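Long-range contact in DUF3863 domain-containing protein (Parabacteroides distasonis, PDB 3LM3), which is of unknown function but is probably a glycoside hydrolase or carbohydrate deacetylase: residues W253-H264 against E345-S353. Sequence-based numbering, arbitrary orientation.
Sequences WGLDLGHREVMH and ERGSGLGDS
Ser348 OG is gripped from two sides: it donates to Glu261 OE1 at 2.9 Å, meeting that oxygen nearly along its C-O axis, and accepts from Leu350 N at 3.1 Å, closing an ST turn. A small hydroxyl suits both tasks, and it leaves Ser348 CB centred over one face of the His264 imidazole, a CH-pi contact 3.5 Å from the ring centroid. His264 extends from the helix with CG opposite the backbone N (chi1 170°), which carries NE2 out to donate to Glu345 OE2 at 2.9 Å. The carboxylate oxygen lies in the ring plane but is met on its anti side, the two planes being 52° apart. A leucine in place of His264 has no N-H to offer, which would probably leave Glu345 OE2, close to the acidic Asp221, without its mate and take away the flat face under Ser348 CB. Farther along, Leu350 CB packs on Trp253 CZ3 (3.5 Å) while its CD1 rests on Arg260 CB. Gly351 passes beside the indole, where a side chain would collide with CZ2, and its positive phi fits the type II' turn. The contact thus joins the first turns of helix 255-277, backed by helix 296-313, to the loop leaving edge strand 341-346 of the antiparallel sheet.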
# COMPACT_ATOMS: atom_id res chain seq x y z
N TRP A 253 8.03 -1.88 18.76
CA TRP A 253 7.70 -2.78 19.85
C TRP A 253 8.83 -3.74 20.23
O TRP A 253 8.70 -4.47 21.20
CB TRP A 253 6.48 -3.61 19.47
CG TRP A 253 5.20 -2.87 19.31
CD1 TRP A 253 4.99 -1.51 19.32
CD2 TRP A 253 3.91 -3.47 19.14
NE1 TRP A 253 3.66 -1.25 19.20
CE2 TRP A 253 2.98 -2.43 19.06
CE3 TRP A 253 3.47 -4.79 19.06
CZ2 TRP A 253 1.62 -2.67 18.92
CZ3 TRP A 253 2.12 -5.03 18.92
CH2 TRP A 253 1.21 -3.98 18.83
N GLY A 254 9.88 -3.82 19.41
CA GLY A 254 10.86 -4.88 19.56
C GLY A 254 10.48 -6.09 18.74
O GLY A 254 9.30 -6.27 18.33
N LEU A 255 11.44 -6.96 18.51
CA LEU A 255 11.22 -8.06 17.58
C LEU A 255 10.12 -9.02 18.00
O LEU A 255 9.29 -9.41 17.18
CB LEU A 255 12.52 -8.85 17.34
CG LEU A 255 13.68 -8.04 16.75
CD1 LEU A 255 14.88 -8.97 16.54
CD2 LEU A 255 13.28 -7.32 15.47
N ASP A 256 10.13 -9.41 19.27
CA ASP A 256 9.24 -10.46 19.76
C ASP A 256 7.77 -10.06 19.64
O ASP A 256 6.95 -10.78 19.09
CB ASP A 256 9.54 -10.77 21.24
CG ASP A 256 10.81 -11.59 21.43
OD1 ASP A 256 11.35 -12.15 20.46
OD2 ASP A 256 11.26 -11.68 22.60
N LEU A 257 7.43 -8.91 20.18
CA LEU A 257 6.06 -8.44 20.16
C LEU A 257 5.67 -7.90 18.79
O LEU A 257 4.57 -8.12 18.31
CB LEU A 257 5.82 -7.36 21.23
CG LEU A 257 5.90 -7.90 22.66
CD1 LEU A 257 5.76 -6.78 23.70
CD2 LEU A 257 4.86 -8.98 22.95
N GLY A 258 6.58 -7.18 18.16
CA GLY A 258 6.33 -6.69 16.81
C GLY A 258 5.97 -7.80 15.84
O GLY A 258 5.02 -7.68 15.05
N HIS A 259 6.73 -8.89 15.90
CA HIS A 259 6.48 -10.01 15.02
C HIS A 259 5.05 -10.53 15.15
O HIS A 259 4.41 -10.84 14.15
CB HIS A 259 7.46 -11.12 15.33
CG HIS A 259 7.34 -12.29 14.42
ND1 HIS A 259 7.61 -12.20 13.07
CD2 HIS A 259 6.94 -13.55 14.66
CE1 HIS A 259 7.39 -13.39 12.52
NE2 HIS A 259 7.00 -14.23 13.46
N ARG A 260 4.56 -10.61 16.38
CA ARG A 260 3.22 -11.13 16.62
C ARG A 260 2.17 -10.24 15.94
O ARG A 260 1.19 -10.75 15.38
CB ARG A 260 2.93 -11.23 18.11
CG ARG A 260 3.62 -12.38 18.80
CD ARG A 260 3.30 -12.38 20.27
NE ARG A 260 3.75 -13.58 20.99
CZ ARG A 260 4.96 -13.77 21.49
NH1 ARG A 260 5.91 -12.83 21.39
NH2 ARG A 260 5.20 -14.92 22.11
N GLU A 261 2.35 -8.92 15.97
CA GLU A 261 1.39 -8.02 15.32
C GLU A 261 1.46 -8.15 13.79
O GLU A 261 0.43 -8.12 13.12
CB GLU A 261 1.63 -6.60 15.77
CG GLU A 261 0.79 -5.55 15.07
CD GLU A 261 -0.71 -5.71 15.18
OE1 GLU A 261 -1.21 -6.40 16.09
OE2 GLU A 261 -1.38 -5.07 14.32
N VAL A 262 2.67 -8.32 13.25
CA VAL A 262 2.82 -8.54 11.79
C VAL A 262 2.15 -9.84 11.36
O VAL A 262 1.40 -9.84 10.37
CB VAL A 262 4.30 -8.51 11.40
CG1 VAL A 262 4.47 -8.81 9.92
CG2 VAL A 262 4.89 -7.12 11.70
N MSE A 263 2.34 -10.91 12.12
CA MSE A 263 1.66 -12.18 11.80
C MSE A 263 0.16 -12.04 11.88
O MSE A 263 -0.57 -12.55 11.01
CB MSE A 263 2.14 -13.31 12.71
CG MSE A 263 3.64 -13.66 12.55
SE MSE A 263 4.18 -14.36 10.82
CE MSE A 263 4.83 -12.69 10.05
N HIS A 264 -0.34 -11.37 12.92
CA HIS A 264 -1.77 -11.15 13.09
C HIS A 264 -2.35 -10.41 11.88
O HIS A 264 -3.41 -10.76 11.35
CB HIS A 264 -2.03 -10.33 14.35
CG HIS A 264 -3.44 -9.86 14.48
ND1 HIS A 264 -4.43 -10.66 15.00
CD2 HIS A 264 -4.04 -8.70 14.11
CE1 HIS A 264 -5.57 -10.00 14.98
NE2 HIS A 264 -5.37 -8.82 14.42
N GLU A 345 -11.92 -8.97 11.14
CA GLU A 345 -10.77 -8.98 12.05
C GLU A 345 -11.21 -8.70 13.46
O GLU A 345 -12.00 -7.81 13.68
CB GLU A 345 -9.77 -7.91 11.65
CG GLU A 345 -8.53 -7.89 12.55
CD GLU A 345 -7.83 -6.58 12.64
OE1 GLU A 345 -8.13 -5.66 11.85
OE2 GLU A 345 -6.88 -6.47 13.48
N ARG A 346 -10.67 -9.46 14.41
CA ARG A 346 -10.69 -9.07 15.82
C ARG A 346 -9.31 -8.59 16.23
O ARG A 346 -8.30 -8.97 15.64
CB ARG A 346 -11.16 -10.19 16.73
CG ARG A 346 -12.61 -10.47 16.58
CD ARG A 346 -13.05 -11.64 17.45
NE ARG A 346 -14.49 -11.77 17.40
CZ ARG A 346 -15.21 -12.51 18.24
NH1 ARG A 346 -14.62 -13.22 19.19
NH2 ARG A 346 -16.53 -12.55 18.11
N GLY A 347 -9.24 -7.74 17.25
CA GLY A 347 -7.94 -7.21 17.65
C GLY A 347 -6.99 -8.30 18.09
O GLY A 347 -7.43 -9.33 18.64
N SER A 348 -5.70 -8.10 17.89
CA SER A 348 -4.70 -9.06 18.33
C SER A 348 -4.59 -9.14 19.83
O SER A 348 -4.06 -10.10 20.37
CB SER A 348 -3.33 -8.72 17.76
OG SER A 348 -2.84 -7.49 18.26
N GLY A 349 -5.02 -8.09 20.53
CA GLY A 349 -4.72 -8.00 21.94
C GLY A 349 -3.37 -7.41 22.28
O GLY A 349 -2.95 -7.47 23.46
N LEU A 350 -2.67 -6.89 21.29
CA LEU A 350 -1.41 -6.22 21.48
C LEU A 350 -1.55 -4.75 21.09
O LEU A 350 -2.09 -4.43 20.04
CB LEU A 350 -0.34 -6.88 20.62
CG LEU A 350 -0.19 -8.40 20.77
CD1 LEU A 350 0.76 -8.90 19.65
CD2 LEU A 350 0.32 -8.74 22.15
N GLY A 351 -1.04 -3.87 21.96
CA GLY A 351 -1.02 -2.44 21.66
C GLY A 351 -2.40 -1.89 21.36
O GLY A 351 -3.36 -2.14 22.11
N ASP A 352 -2.53 -1.13 20.30
CA ASP A 352 -3.81 -0.55 19.93
C ASP A 352 -4.68 -1.43 19.04
O ASP A 352 -5.70 -1.00 18.53
CB ASP A 352 -3.61 0.86 19.31
CG ASP A 352 -2.75 0.85 18.05
OD1 ASP A 352 -1.91 -0.05 17.91
OD2 ASP A 352 -2.89 1.80 17.25
N SER A 353 -4.30 -2.70 18.85
CA SER A 353 -5.17 -3.66 18.16
C SER A 353 -6.09 -4.29 19.23
O SER A 353 -5.91 -5.43 19.66
CB SER A 353 -4.32 -4.72 17.44
OG SER A 353 -5.12 -5.58 16.63